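Local coordinates for protein folylpolyglutamate synthase/dihydrofolate synthase (Thermotoga maritima, PDB 1O5Z) that probably catalyses the ATP- and magnesium-dependent addition of L-glutamate to dihydropteroate and to tetrahydrofolyl polyglutamates in folate biosynthesis, at residues 43-48 / 116-121; 370-375 / 405-410; 173-178 / 218-223; 72-77 / 149-154; 245-250 / 315-320. All coordinates share one frame; numbering follows the deposited sequence.

Interaction 1 (43-48 / 116-121)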
# COMPACT_ATOMS: atom_id res chain seq x y z
N SER A 43 -25.82 1.14 -3.48
CA SER A 43 -27.12 0.98 -4.06
C SER A 43 -27.75 2.31 -4.40
O SER A 43 -28.34 2.46 -5.43
CB SER A 43 -28.04 0.29 -3.08
OG SER A 43 -29.30 0.08 -3.67
N LYS A 44 -27.66 3.27 -3.50
CA LYS A 44 -28.23 4.59 -3.69
C LYS A 44 -27.45 5.35 -4.78
O LYS A 44 -28.00 6.24 -5.38
CB LYS A 44 -28.23 5.36 -2.36
CG LYS A 44 -29.18 4.76 -1.31
CD LYS A 44 -29.85 5.86 -0.44
CE LYS A 44 -31.08 5.39 0.30
NZ LYS A 44 -32.43 5.59 -0.39
N LEU A 45 -26.19 4.97 -5.04
CA LEU A 45 -25.39 5.55 -6.11
C LEU A 45 -25.53 4.81 -7.44
O LEU A 45 -24.84 5.13 -8.40
CB LEU A 45 -23.90 5.60 -5.72
CG LEU A 45 -23.60 6.46 -4.48
CD1 LEU A 45 -22.17 6.24 -4.00
CD2 LEU A 45 -23.85 7.95 -4.71
N GLY A 46 -26.40 3.81 -7.50
CA GLY A 46 -26.61 3.04 -8.74
C GLY A 46 -25.69 1.83 -8.91
O GLY A 46 -25.55 1.31 -10.01
N ASN A 47 -25.10 1.37 -7.81
CA ASN A 47 -24.25 0.20 -7.84
C ASN A 47 -23.15 0.37 -8.88
O ASN A 47 -22.99 -0.45 -9.79
CB ASN A 47 -25.09 -1.08 -8.07
CG ASN A 47 -26.00 -1.42 -6.90
OD1 ASN A 47 -25.59 -1.40 -5.77
ND2 ASN A 47 -27.23 -1.71 -7.18
N PRO A 48 -22.36 1.44 -8.73
CA PRO A 48 -21.30 1.76 -9.68
C PRO A 48 -20.21 0.69 -9.72
O PRO A 48 -19.54 0.51 -10.74
CB PRO A 48 -20.76 3.09 -9.17
CG PRO A 48 -21.12 3.10 -7.65
CD PRO A 48 -22.42 2.42 -7.62
N GLU A 116 -22.97 13.77 -1.96
CA GLU A 116 -23.36 14.63 -0.85
C GLU A 116 -24.82 14.48 -0.39
O GLU A 116 -25.04 14.25 0.79
CB GLU A 116 -22.99 16.09 -1.13
CG GLU A 116 -23.50 17.12 -0.10
CD GLU A 116 -22.90 18.54 -0.29
OE1 GLU A 116 -22.99 19.12 -1.42
OE2 GLU A 116 -22.35 19.12 0.69
N PRO A 117 -25.82 14.61 -1.27
CA PRO A 117 -27.19 14.46 -0.79
C PRO A 117 -27.43 13.07 -0.26
O PRO A 117 -28.11 12.94 0.72
CB PRO A 117 -28.05 14.74 -2.02
CG PRO A 117 -27.15 14.63 -3.13
CD PRO A 117 -25.77 14.93 -2.70
N ILE A 118 -26.83 12.06 -0.87
CA ILE A 118 -26.99 10.68 -0.38
C ILE A 118 -26.35 10.51 0.95
O ILE A 118 -26.99 10.01 1.86
CB ILE A 118 -26.49 9.64 -1.39
CG1 ILE A 118 -27.53 9.53 -2.51
CG2 ILE A 118 -26.32 8.25 -0.72
CD1 ILE A 118 -26.94 9.05 -3.81
N LEU A 119 -25.13 11.01 1.09
CA LEU A 119 -24.47 10.98 2.40
C LEU A 119 -25.20 11.80 3.43
O LEU A 119 -25.20 11.43 4.56
CB LEU A 119 -23.07 11.53 2.33
CG LEU A 119 -22.10 10.82 1.42
CD1 LEU A 119 -20.83 11.67 1.33
CD2 LEU A 119 -21.84 9.43 1.88
N ASN A 120 -25.80 12.91 3.05
CA ASN A 120 -26.48 13.76 4.02
C ASN A 120 -27.65 13.03 4.63
O ASN A 120 -27.95 13.19 5.80
CB ASN A 120 -26.97 15.08 3.38
CG ASN A 120 -25.83 16.05 3.02
OD1 ASN A 120 -24.68 15.93 3.52
ND2 ASN A 120 -26.14 17.04 2.14
N GLU A 121 -28.30 12.24 3.78
CA GLU A 121 -29.44 11.41 4.13
C GLU A 121 -29.07 10.24 5.06
O GLU A 121 -29.68 10.09 6.11
CB GLU A 121 -30.06 10.90 2.85
CG GLU A 121 -31.38 10.18 3.01
CD GLU A 121 -31.72 9.35 1.77
OE1 GLU A 121 -32.11 8.14 1.91
OE2 GLU A 121 -31.57 9.90 0.63
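The Schellman-capped end of helix 36-44 is where Lys-44 and Leu-45 lean on Ile-118 and Glu-121 of helix 105-122. Ile-118 is the centre of the contact, and it uses two branches. Its CG2 methyl lies 3.8 Å from CB of Lys-44, at the root of the lysine chain, while its CD1 runs up to the end of the neighbouring helix, 3.4 Å from the carbonyl O of Lys-44. The same CD1 also meets CD2 of Leu-45 at 3.4 Å, tighter than two methyl groups normally pack. Leu-45 does not aim its first bond at the other helix; the outer end of the side chain makes the approach.

Next to this apolar patch, on the exposed side, is an ion pair. The lysine chain bends at its second and fourth torsions (chi4 -93°) and crosses the glutamate at about a right angle, which brings NZ of Lys-44 3.4 Å from OE1 of Glu-121, with CE of Lys-44 marginally closer to that oxygen, at 3.3 Å. A bridge of this length at the exposed surface is likely to be worth little on its own.

The backbone turns away directly afterwards. Gly-46 takes positive phi (89°) and its N bonds to Ser-43 O at 3.1 Å, a conformation in which a beta carbon would collide with the preceding carbonyl. Pro-48 then lies against helix 132-146, while helix 105-122, kinked at Pro-117, presents Ile-118 to Leu-41 as well. The whole is characteristic of a helix C-terminus closed by a Schellman motif and packed against a second helix through one isoleucine.

Interaction 2 (370-375 / 405-410). With SO4 (sulfate ion), chain E.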
# COMPACT_ATOMS: atom_id res chain seq x y z
N ARG A 370 25.90 7.84 11.22
CA ARG A 370 25.40 9.10 11.71
C ARG A 370 23.92 8.97 11.95
O ARG A 370 23.20 8.39 11.11
CB ARG A 370 25.66 10.19 10.68
CG ARG A 370 25.26 11.58 11.12
CD ARG A 370 25.56 12.61 10.07
NE ARG A 370 25.07 13.93 10.45
CZ ARG A 370 24.84 14.90 9.60
NH1 ARG A 370 25.03 14.70 8.31
NH2 ARG A 370 24.40 16.08 10.02
N VAL A 371 23.48 9.45 13.12
CA VAL A 371 22.11 9.34 13.55
C VAL A 371 21.61 10.72 13.91
O VAL A 371 22.21 11.46 14.70
CB VAL A 371 21.92 8.32 14.70
CG1 VAL A 371 20.45 8.24 15.14
CG2 VAL A 371 22.44 6.94 14.30
N ILE A 372 20.50 11.07 13.27
CA ILE A 372 19.82 12.31 13.44
C ILE A 372 18.37 11.98 13.82
O ILE A 372 17.68 11.35 13.07
CB ILE A 372 19.81 13.10 12.13
CG1 ILE A 372 21.24 13.33 11.63
CG2 ILE A 372 19.05 14.41 12.33
CD1 ILE A 372 21.27 13.89 10.23
N VAL A 373 17.96 12.43 15.00
CA VAL A 373 16.61 12.31 15.45
C VAL A 373 15.95 13.62 15.04
O VAL A 373 16.53 14.70 15.19
CB VAL A 373 16.54 12.17 17.00
CG1 VAL A 373 15.10 11.98 17.46
CG2 VAL A 373 17.42 11.00 17.48
N THR A 374 14.73 13.51 14.55
CA THR A 374 14.00 14.67 14.05
C THR A 374 12.59 14.61 14.56
O THR A 374 12.18 13.60 15.12
CB THR A 374 14.05 14.67 12.52
OG1 THR A 374 13.64 15.94 12.07
CG2 THR A 374 13.10 13.67 11.89
N ARG A 375 11.84 15.70 14.44
CA ARG A 375 10.43 15.67 14.86
C ARG A 375 9.48 15.22 13.76
O ARG A 375 9.44 15.83 12.72
CB ARG A 375 9.94 17.05 15.26
CG ARG A 375 10.61 17.61 16.40
CD ARG A 375 9.97 18.86 16.81
NE ARG A 375 8.66 18.59 17.37
CZ ARG A 375 8.42 18.51 18.67
NH1 ARG A 375 9.40 18.66 19.55
NH2 ARG A 375 7.19 18.26 19.08
N LEU A 405 13.34 18.25 7.10
CA LEU A 405 13.84 18.64 5.78
C LEU A 405 15.24 19.21 5.91
O LEU A 405 16.07 19.06 4.97
CB LEU A 405 12.93 19.71 5.14
CG LEU A 405 11.44 19.34 5.09
CD1 LEU A 405 10.64 20.49 4.48
CD2 LEU A 405 11.21 18.06 4.39
N GLU A 406 15.51 19.87 7.05
CA GLU A 406 16.85 20.32 7.36
C GLU A 406 17.68 19.11 7.63
O GLU A 406 18.81 19.05 7.19
CB GLU A 406 16.88 21.21 8.58
CG GLU A 406 18.24 21.80 8.89
CD GLU A 406 18.21 22.80 10.04
OE1 GLU A 406 17.11 23.18 10.53
OE2 GLU A 406 19.31 23.25 10.43
N ALA A 407 17.13 18.17 8.39
CA ALA A 407 17.81 16.90 8.66
C ALA A 407 18.25 16.22 7.38
O ALA A 407 19.40 15.82 7.29
CB ALA A 407 16.95 15.97 9.47
N ILE A 408 17.38 16.06 6.39
CA ILE A 408 17.82 15.40 5.16
C ILE A 408 18.72 16.26 4.34
O ILE A 408 19.61 15.76 3.67
CB ILE A 408 16.64 14.89 4.30
CG1 ILE A 408 15.65 16.00 3.95
CG2 ILE A 408 15.92 13.75 5.03
CD1 ILE A 408 15.02 15.84 2.60
N GLU A 409 18.53 17.58 4.39
CA GLU A 409 19.40 18.50 3.68
C GLU A 409 20.85 18.39 4.17
O GLU A 409 21.79 18.61 3.41
CB GLU A 409 18.84 19.94 3.77
CG GLU A 409 19.62 21.00 3.01
CD GLU A 409 20.92 21.39 3.72
OE1 GLU A 409 21.84 21.94 3.07
OE2 GLU A 409 21.01 21.12 4.94
N SER A 410 21.01 17.99 5.43
CA SER A 410 22.27 17.98 6.15
C SER A 410 23.17 16.77 5.90
O SER A 410 24.35 16.79 6.26
CB SER A 410 21.96 18.11 7.63
OG SER A 410 21.42 19.43 7.79
S SO4 E . 7.49 17.69 22.90
O1 SO4 E . 7.92 16.71 21.89
O2 SO4 E . 8.58 18.67 22.95
O3 SO4 E . 7.50 17.01 24.21
O4 SO4 E . 6.13 18.14 22.54
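Arg-370 reaches the region near the end of helix 404-409 with one straight hydrogen bond, NH1 to the carbonyl O of Ser-410 at 3.0 Å (N-H...O 173°). The oxygen lies in the guanidinium plane, at its edge, yet the donor stands 54° above the carbonyl plane. The chain is extended from CG to NE, with CG pointing away from the backbone N (chi1 -177°), which carries the guanidinium to the helix. Beside it, Ile-372 sets CG2 3.9 Å from CB of Ala-407, and its CD1 lies over one face of the guanidinium of Arg-370. Thr-374 touches that alanine methyl more loosely.

One shell out, Glu-399 forms a salt bridge with NE of Arg-370, and Thr-374 OG1 bonds to Ile-401 O. Ser-410 turns its own OG back to Glu-406 O at 2.7 Å. Arg-375 makes weak bonds to a sulfate, probably from the crystallisation liquor, that Met-384 N and Asn-385 ND2 also bind.

A leucine in place of Arg-370 would probably leave the Ser-410 carbonyl without this donor and Glu-399 without its cation. A cation near a helix's last carbonyls is likely to be favoured electrostatically, and the small Ala-407 is consistent with the close approach of strand and helix.

Interaction 3 (173-178 / 218-223)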
# COMPACT_ATOMS: atom_id res chain seq x y z
N SER A 173 -9.48 -13.22 -6.87
CA SER A 173 -9.28 -12.76 -5.49
C SER A 173 -7.90 -13.25 -5.10
O SER A 173 -7.54 -14.42 -5.31
CB SER A 173 -10.31 -13.39 -4.55
OG SER A 173 -11.62 -13.14 -5.01
N THR A 174 -7.11 -12.34 -4.56
CA THR A 174 -5.74 -12.61 -4.15
C THR A 174 -5.58 -12.36 -2.68
O THR A 174 -6.02 -11.31 -2.17
CB THR A 174 -4.82 -11.71 -4.96
OG1 THR A 174 -5.04 -11.98 -6.36
CG2 THR A 174 -3.29 -12.00 -4.68
N ILE A 175 -5.02 -13.33 -1.97
CA ILE A 175 -4.60 -13.10 -0.60
C ILE A 175 -3.09 -13.26 -0.53
O ILE A 175 -2.54 -14.38 -0.52
CB ILE A 175 -5.32 -14.05 0.35
CG1 ILE A 175 -6.84 -13.78 0.27
CG2 ILE A 175 -4.83 -13.80 1.80
CD1 ILE A 175 -7.72 -14.81 0.95
N VAL A 176 -2.39 -12.13 -0.55
CA VAL A 176 -0.96 -12.18 -0.79
C VAL A 176 -0.29 -12.99 0.33
O VAL A 176 0.42 -13.97 0.07
CB VAL A 176 -0.31 -10.78 -0.91
CG1 VAL A 176 1.20 -10.94 -1.27
CG2 VAL A 176 -1.03 -9.90 -1.93
N THR A 177 -0.53 -12.55 1.58
CA THR A 177 -0.12 -13.25 2.79
C THR A 177 -1.15 -13.19 3.90
O THR A 177 -2.05 -12.37 3.90
CB THR A 177 1.25 -12.70 3.38
OG1 THR A 177 1.15 -11.33 3.90
CG2 THR A 177 2.36 -12.72 2.30
N VAL A 178 -0.94 -14.07 4.88
CA VAL A 178 -1.62 -14.02 6.15
C VAL A 178 -0.57 -14.08 7.26
O VAL A 178 0.01 -15.15 7.51
CB VAL A 178 -2.60 -15.20 6.28
CG1 VAL A 178 -3.30 -15.15 7.65
CG2 VAL A 178 -3.59 -15.24 5.06
N LYS A 218 -4.83 -23.98 4.98
CA LYS A 218 -5.94 -24.88 5.34
C LYS A 218 -7.30 -24.14 5.32
O LYS A 218 -8.28 -24.62 4.76
CB LYS A 218 -5.66 -25.55 6.71
CG LYS A 218 -4.64 -26.71 6.64
CD LYS A 218 -3.98 -27.17 8.02
CE LYS A 218 -3.41 -28.61 7.89
NZ LYS A 218 -2.19 -29.00 8.73
N VAL A 219 -7.33 -22.95 5.89
CA VAL A 219 -8.56 -22.18 5.88
C VAL A 219 -8.97 -21.81 4.45
O VAL A 219 -10.10 -22.06 4.03
CB VAL A 219 -8.43 -20.89 6.74
CG1 VAL A 219 -9.74 -20.09 6.73
CG2 VAL A 219 -7.97 -21.21 8.15
N MET A 220 -8.03 -21.23 3.72
CA MET A 220 -8.28 -20.79 2.35
C MET A 220 -8.66 -21.97 1.47
O MET A 220 -9.53 -21.83 0.63
CB MET A 220 -7.05 -20.08 1.76
CG MET A 220 -6.65 -18.84 2.53
SD MET A 220 -5.35 -17.85 1.78
CE MET A 220 -3.85 -18.58 2.41
N GLU A 221 -8.01 -23.11 1.67
CA GLU A 221 -8.36 -24.32 0.95
C GLU A 221 -9.81 -24.70 1.19
O GLU A 221 -10.53 -25.02 0.25
CB GLU A 221 -7.48 -25.51 1.39
CG GLU A 221 -6.07 -25.45 0.80
CD GLU A 221 -5.07 -26.35 1.54
OE1 GLU A 221 -5.48 -27.26 2.30
OE2 GLU A 221 -3.86 -26.12 1.37
N ASP A 222 -10.21 -24.69 2.46
CA ASP A 222 -11.56 -25.05 2.84
C ASP A 222 -12.57 -24.09 2.23
O ASP A 222 -13.57 -24.52 1.68
CB ASP A 222 -11.69 -25.13 4.37
CG ASP A 222 -10.88 -26.28 4.97
OD1 ASP A 222 -11.29 -26.87 6.00
OD2 ASP A 222 -9.80 -26.69 4.47
N VAL A 223 -12.31 -22.79 2.30
CA VAL A 223 -13.23 -21.81 1.69
C VAL A 223 -13.35 -21.90 0.17
O VAL A 223 -14.46 -21.97 -0.37
CB VAL A 223 -12.90 -20.38 2.11
CG1 VAL A 223 -13.87 -19.41 1.46
CG2 VAL A 223 -12.97 -20.27 3.64
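Ile-175, the last residue of strand 173-175, is the first along this segment to meet Met-220 of helix 214-227. The two residues before it are occupied in other ways: Ser-173 bonds through OG to Ile-200 O, and Thr-174 turns its hydroxyl to Thr-282 of helix 271-286. At Ile-175 the first bond of the side chain is directed at the helix, and the sulfur of Met-220 settles against its flank. SD lies 3.9 Å from CD1 of Ile-175 and 4.1 Å from its CB, with CG2 about as near. Contacts to three carbons at similar range mean that the sulfur rests along the branched side chain instead of touching a single methyl.

The setting is the P-loop NTPase-like sheet of the Mur ligase middle domain, in which parallel strands 173-175, 207-209 and 231-233 lie side by side. Helix 214-227 connects the last two of these as a beta-alpha-beta crossover. To reach Ile-175, Met-220 therefore passes Leu-207 and Thr-209 of the intervening strand, consistent with the 9.0 Å between CA of Ile-175 and CA of Met-220.

Beyond the strand, Val-176 packs on Asn-275, while Thr-177 points away from the helix and its OG1 bonds to Asp-179 and to the backbone N of Asn-61, within the Gly-Thr-Asn-Gly-Lys-Gly-Ser sequence of the P-loop. Val-178 comes back toward the helix. The bend at the third torsion of Met-220 (chi3 -87°) turns CE toward Val-178, 4.3 Å from its CG2; this valine also touches Ile-193 and Ala-194 of helix 190-197.

Interaction 4 (72-77 / 149-154)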
# COMPACT_ATOMS: atom_id res chain seq x y z
N ASN A 72 -0.44 -1.63 -12.93
CA ASN A 72 0.59 -1.17 -13.84
C ASN A 72 0.72 -2.02 -15.08
O ASN A 72 0.87 -1.48 -16.17
CB ASN A 72 1.92 -0.99 -13.11
CG ASN A 72 2.04 0.42 -12.60
OD1 ASN A 72 1.99 1.36 -13.41
ND2 ASN A 72 2.08 0.60 -11.29
N ILE A 73 0.58 -3.33 -14.93
CA ILE A 73 0.69 -4.22 -16.08
C ILE A 73 -0.51 -4.03 -17.04
O ILE A 73 -0.35 -3.98 -18.27
CB ILE A 73 0.79 -5.67 -15.62
CG1 ILE A 73 2.14 -5.91 -14.95
CG2 ILE A 73 0.61 -6.64 -16.83
CD1 ILE A 73 2.22 -7.27 -14.24
N LEU A 74 -1.71 -3.93 -16.46
CA LEU A 74 -2.90 -3.74 -17.25
C LEU A 74 -2.95 -2.38 -17.90
O LEU A 74 -3.39 -2.26 -19.03
CB LEU A 74 -4.13 -3.89 -16.38
CG LEU A 74 -4.40 -5.29 -15.82
CD1 LEU A 74 -5.44 -5.16 -14.70
CD2 LEU A 74 -4.92 -6.23 -16.89
N VAL A 75 -2.48 -1.37 -17.19
CA VAL A 75 -2.33 -0.03 -17.79
C VAL A 75 -1.37 -0.07 -19.00
O VAL A 75 -1.68 0.49 -20.02
CB VAL A 75 -1.91 1.04 -16.78
CG1 VAL A 75 -1.39 2.34 -17.49
CG2 VAL A 75 -3.09 1.35 -15.87
N SER A 76 -0.23 -0.76 -18.87
CA SER A 76 0.68 -0.94 -20.01
C SER A 76 0.01 -1.68 -21.12
O SER A 76 0.34 -1.39 -22.26
CB SER A 76 1.96 -1.71 -19.68
OG SER A 76 2.53 -1.21 -18.52
N GLN A 77 -0.88 -2.64 -20.82
CA GLN A 77 -1.52 -3.43 -21.87
C GLN A 77 -2.55 -2.60 -22.59
O GLN A 77 -3.03 -2.97 -23.68
CB GLN A 77 -2.14 -4.69 -21.31
CG GLN A 77 -2.74 -5.60 -22.37
CD GLN A 77 -1.75 -6.00 -23.44
OE1 GLN A 77 -0.61 -6.36 -23.13
NE2 GLN A 77 -2.17 -5.98 -24.70
N VAL A 149 -14.15 2.82 -16.73
CA VAL A 149 -12.96 1.96 -16.70
C VAL A 149 -13.32 0.56 -17.21
O VAL A 149 -14.48 0.16 -17.18
CB VAL A 149 -12.30 1.92 -15.31
CG1 VAL A 149 -11.94 3.33 -14.83
CG2 VAL A 149 -13.18 1.20 -14.30
N ASP A 150 -12.33 -0.14 -17.73
CA ASP A 150 -12.52 -1.53 -18.18
C ASP A 150 -12.45 -2.43 -16.95
O ASP A 150 -13.20 -3.39 -16.82
CB ASP A 150 -11.40 -1.97 -19.12
CG ASP A 150 -11.38 -1.18 -20.42
OD1 ASP A 150 -12.49 -0.93 -20.97
OD2 ASP A 150 -10.29 -0.79 -20.96
N ILE A 151 -11.51 -2.11 -16.09
CA ILE A 151 -11.26 -2.89 -14.92
C ILE A 151 -10.79 -2.07 -13.75
O ILE A 151 -10.08 -1.06 -13.91
CB ILE A 151 -10.29 -4.05 -15.26
CG1 ILE A 151 -9.88 -4.77 -14.00
CG2 ILE A 151 -9.07 -3.59 -16.04
CD1 ILE A 151 -9.29 -6.08 -14.33
N ALA A 152 -11.22 -2.48 -12.56
CA ALA A 152 -10.78 -1.85 -11.33
C ALA A 152 -9.96 -2.84 -10.49
O ALA A 152 -10.36 -3.97 -10.34
CB ALA A 152 -11.96 -1.30 -10.55
N VAL A 153 -8.80 -2.42 -10.00
CA VAL A 153 -7.99 -3.22 -9.09
C VAL A 153 -8.13 -2.64 -7.72
O VAL A 153 -7.87 -1.46 -7.50
CB VAL A 153 -6.52 -3.22 -9.52
CG1 VAL A 153 -5.68 -4.13 -8.64
CG2 VAL A 153 -6.42 -3.67 -10.98
N LEU A 154 -8.57 -3.47 -6.78
CA LEU A 154 -8.95 -3.02 -5.46
C LEU A 154 -8.11 -3.68 -4.41
O LEU A 154 -8.15 -4.88 -4.23
CB LEU A 154 -10.41 -3.36 -5.21
CG LEU A 154 -11.30 -2.95 -6.39
CD1 LEU A 154 -12.60 -3.73 -6.30
CD2 LEU A 154 -11.53 -1.49 -6.30
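Leu-74 reaches Ile-151 and Val-153 with a single methyl. Its CD1 lies 4.0 Å from CD1 of Ile-151 and 4.1 Å from CG2 of Val-153. The two partners are alternate residues of strand 151-155, so both side chains emerge on the face turned to helix 63-77, while Ala-152 between them points away.

The orientations differ. Leucine and Ile-151 lie crosswise, nearly perpendicular, and Leu-74 CD1 lies near both branches of the isoleucine, CD1 and CG2, the latter 4.2 Å away. The rotation of Ile-151 that sets CG1 opposite the backbone N (chi1 173°) is what leaves CG2 as well as CD1 facing the leucine methyl. Val-153 is met at a slant.

Around this trio, Ile-55 and Val-81 from the two flanking strands of the same sheet close on Leu-74. The helix carries its own polar bond on another side: Ser-76 OG reaches back to Asn-72 O at 2.9 Å, and the backbone N of Ser-76 comes to that oxygen from the opposite face of its plane. Across the contact itself there is no polar bond, so the helix that begins at the P-loop is probably held here by dispersion and the burial of methyl groups.

Interaction 5 (245-250 / 315-320)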
# COMPACT_ATOMS: atom_id res chain seq x y z
N LEU A 245 19.58 -9.41 -7.29
CA LEU A 245 19.10 -8.21 -6.66
C LEU A 245 20.12 -7.12 -6.90
O LEU A 245 21.29 -7.29 -6.66
CB LEU A 245 18.97 -8.47 -5.17
CG LEU A 245 18.06 -9.62 -4.78
CD1 LEU A 245 18.03 -9.65 -3.27
CD2 LEU A 245 16.63 -9.45 -5.29
N LYS A 246 19.67 -5.98 -7.38
CA LYS A 246 20.54 -4.88 -7.70
C LYS A 246 19.62 -3.71 -7.67
O LYS A 246 18.56 -3.78 -8.25
CB LYS A 246 21.08 -5.06 -9.10
CG LYS A 246 22.46 -4.45 -9.34
CD LYS A 246 22.43 -3.24 -10.28
CE LYS A 246 23.03 -3.59 -11.63
NZ LYS A 246 22.72 -2.50 -12.60
N LEU A 247 20.03 -2.64 -7.00
CA LEU A 247 19.18 -1.47 -6.84
C LEU A 247 18.52 -1.10 -8.16
O LEU A 247 19.22 -0.96 -9.16
CB LEU A 247 19.98 -0.27 -6.35
CG LEU A 247 20.01 0.15 -4.87
CD1 LEU A 247 20.35 1.63 -4.84
CD2 LEU A 247 18.71 -0.06 -4.11
N HIS A 248 17.20 -0.95 -8.15
CA HIS A 248 16.37 -0.60 -9.34
C HIS A 248 16.45 -1.57 -10.53
O HIS A 248 16.02 -1.26 -11.62
CB HIS A 248 16.68 0.82 -9.86
CG HIS A 248 17.09 1.79 -8.79
ND1 HIS A 248 16.22 2.24 -7.82
CD2 HIS A 248 18.28 2.39 -8.55
CE1 HIS A 248 16.86 3.06 -7.01
NE2 HIS A 248 18.11 3.17 -7.43
N GLU A 249 16.98 -2.75 -10.31
CA GLU A 249 17.22 -3.65 -11.42
C GLU A 249 17.28 -5.06 -10.87
O GLU A 249 18.29 -5.72 -10.98
CB GLU A 249 18.49 -3.24 -12.14
CG GLU A 249 18.76 -3.99 -13.44
CD GLU A 249 19.91 -3.37 -14.24
OE1 GLU A 249 20.77 -4.12 -14.80
OE2 GLU A 249 19.98 -2.11 -14.31
N ASN A 250 16.17 -5.49 -10.29
CA ASN A 250 16.09 -6.77 -9.60
C ASN A 250 15.49 -7.80 -10.52
O ASN A 250 14.35 -7.72 -10.93
CB ASN A 250 15.26 -6.64 -8.33
CG ASN A 250 15.85 -5.61 -7.37
OD1 ASN A 250 16.83 -5.90 -6.68
ND2 ASN A 250 15.28 -4.40 -7.38
N GLY A 315 21.84 13.34 -6.90
CA GLY A 315 23.04 12.52 -6.65
C GLY A 315 23.01 11.75 -5.33
O GLY A 315 23.73 10.78 -5.16
N LYS A 316 22.16 12.16 -4.40
CA LYS A 316 22.12 11.53 -3.10
C LYS A 316 21.00 10.52 -3.06
O LYS A 316 19.94 10.77 -3.63
CB LYS A 316 21.92 12.55 -1.98
CG LYS A 316 22.33 11.95 -0.59
CD LYS A 316 21.50 12.47 0.58
CE LYS A 316 21.65 13.98 0.71
NZ LYS A 316 20.93 14.57 1.83
N MET A 317 21.24 9.38 -2.38
CA MET A 317 20.23 8.36 -2.20
C MET A 317 19.53 8.57 -0.92
O MET A 317 20.17 8.87 0.08
CB MET A 317 20.80 6.98 -2.09
CG MET A 317 21.68 6.63 -3.18
SD MET A 317 21.32 4.93 -3.65
CE MET A 317 20.04 5.36 -4.87
N TYR A 318 18.22 8.33 -0.98
CA TYR A 318 17.34 8.28 0.17
C TYR A 318 16.65 6.94 0.23
O TYR A 318 16.10 6.50 -0.76
CB TYR A 318 16.29 9.36 0.04
CG TYR A 318 16.88 10.71 0.12
CD1 TYR A 318 17.25 11.39 -1.02
CD2 TYR A 318 17.10 11.28 1.34
CE1 TYR A 318 17.84 12.62 -0.94
CE2 TYR A 318 17.68 12.53 1.45
CZ TYR A 318 18.04 13.19 0.31
OH TYR A 318 18.64 14.41 0.45
N ILE A 319 16.68 6.30 1.38
CA ILE A 319 15.94 5.09 1.61
C ILE A 319 14.74 5.51 2.45
O ILE A 319 14.87 5.83 3.61
CB ILE A 319 16.80 4.03 2.31
CG1 ILE A 319 18.04 3.71 1.46
CG2 ILE A 319 16.00 2.73 2.49
CD1 ILE A 319 19.31 4.55 1.73
N LEU A 320 13.58 5.57 1.80
CA LEU A 320 12.36 6.00 2.43
C LEU A 320 11.65 4.73 2.85
O LEU A 320 11.24 3.94 2.02
CB LEU A 320 11.47 6.81 1.47
CG LEU A 320 12.19 8.02 0.81
CD1 LEU A 320 11.36 8.67 -0.30
CD2 LEU A 320 12.61 9.02 1.84
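Met-317 meets Leu-247 and His-248 where strand 316-320, in the glutamate ligase domain, faces a turn of the Mur ligase middle domain. The strand is entered from Gly-315, whose positive phi (90°) suits the tight connection from strand 309-313. Lys-316 then sends its side chain to the other side, where NZ donates to OH of Tyr-318 at 2.7 Å and also binds Thr-411 OG1 and an unidentified ligand.

Met-317 turns the opposite way and does all the touching. Bends at its second and third torsions (chi3 90°) hook the thioether over, tip to tip with Leu-247: SD is 3.6 Å and CE 3.7 Å from CD1 of Leu-247. The same CE arrives at the edge of the His-248 ring, near its plane, 3.9 Å from NE2. One face of that imidazole is lined by CB of Leu-247.

The partner loop is a type II beta turn from Lys-246 to Glu-249, closed by Glu-249 N to Lys-246 O at 2.8 Å. Its corners, Leu-247 and His-248, are the residues that project, and a salt bridge between Lys-246 NZ and Glu-249 OE2 ties the turn's outer ends.

Farther on, Tyr-318 packs on Leu-431 of helix 421-433, as Leu-320 does on Val-424. Strand 316-320 lies between strands 309-313 and 414-418, Ile-310 touching Leu-247, His-248 and Met-317 alike, and the turn links strands 239-244 and 250-255 of the three-stranded antiparallel sheet.

Overall arrangement
Interactions 3 and 4 line one sheet of the middle domain, on strands 173-175 and 151-155, with centres 23 Å apart and nearest atoms about 7 Å apart; interaction 4 sits on the helix that begins at the P-loop, and interaction 3 ends near the loop itself. Interaction 1 alternates with interaction 4 along the chain and lies outside it, centres 26 Å apart. Interactions 2 and 5 share the C-terminal domain's sheet and touch, Ile-408 O lying 2.6 Å from Lys-316 NZ. Interaction 5 spans both domains, whereas interactions 1 and 2, 46 Å apart between centres, mark distant ends of the molecule.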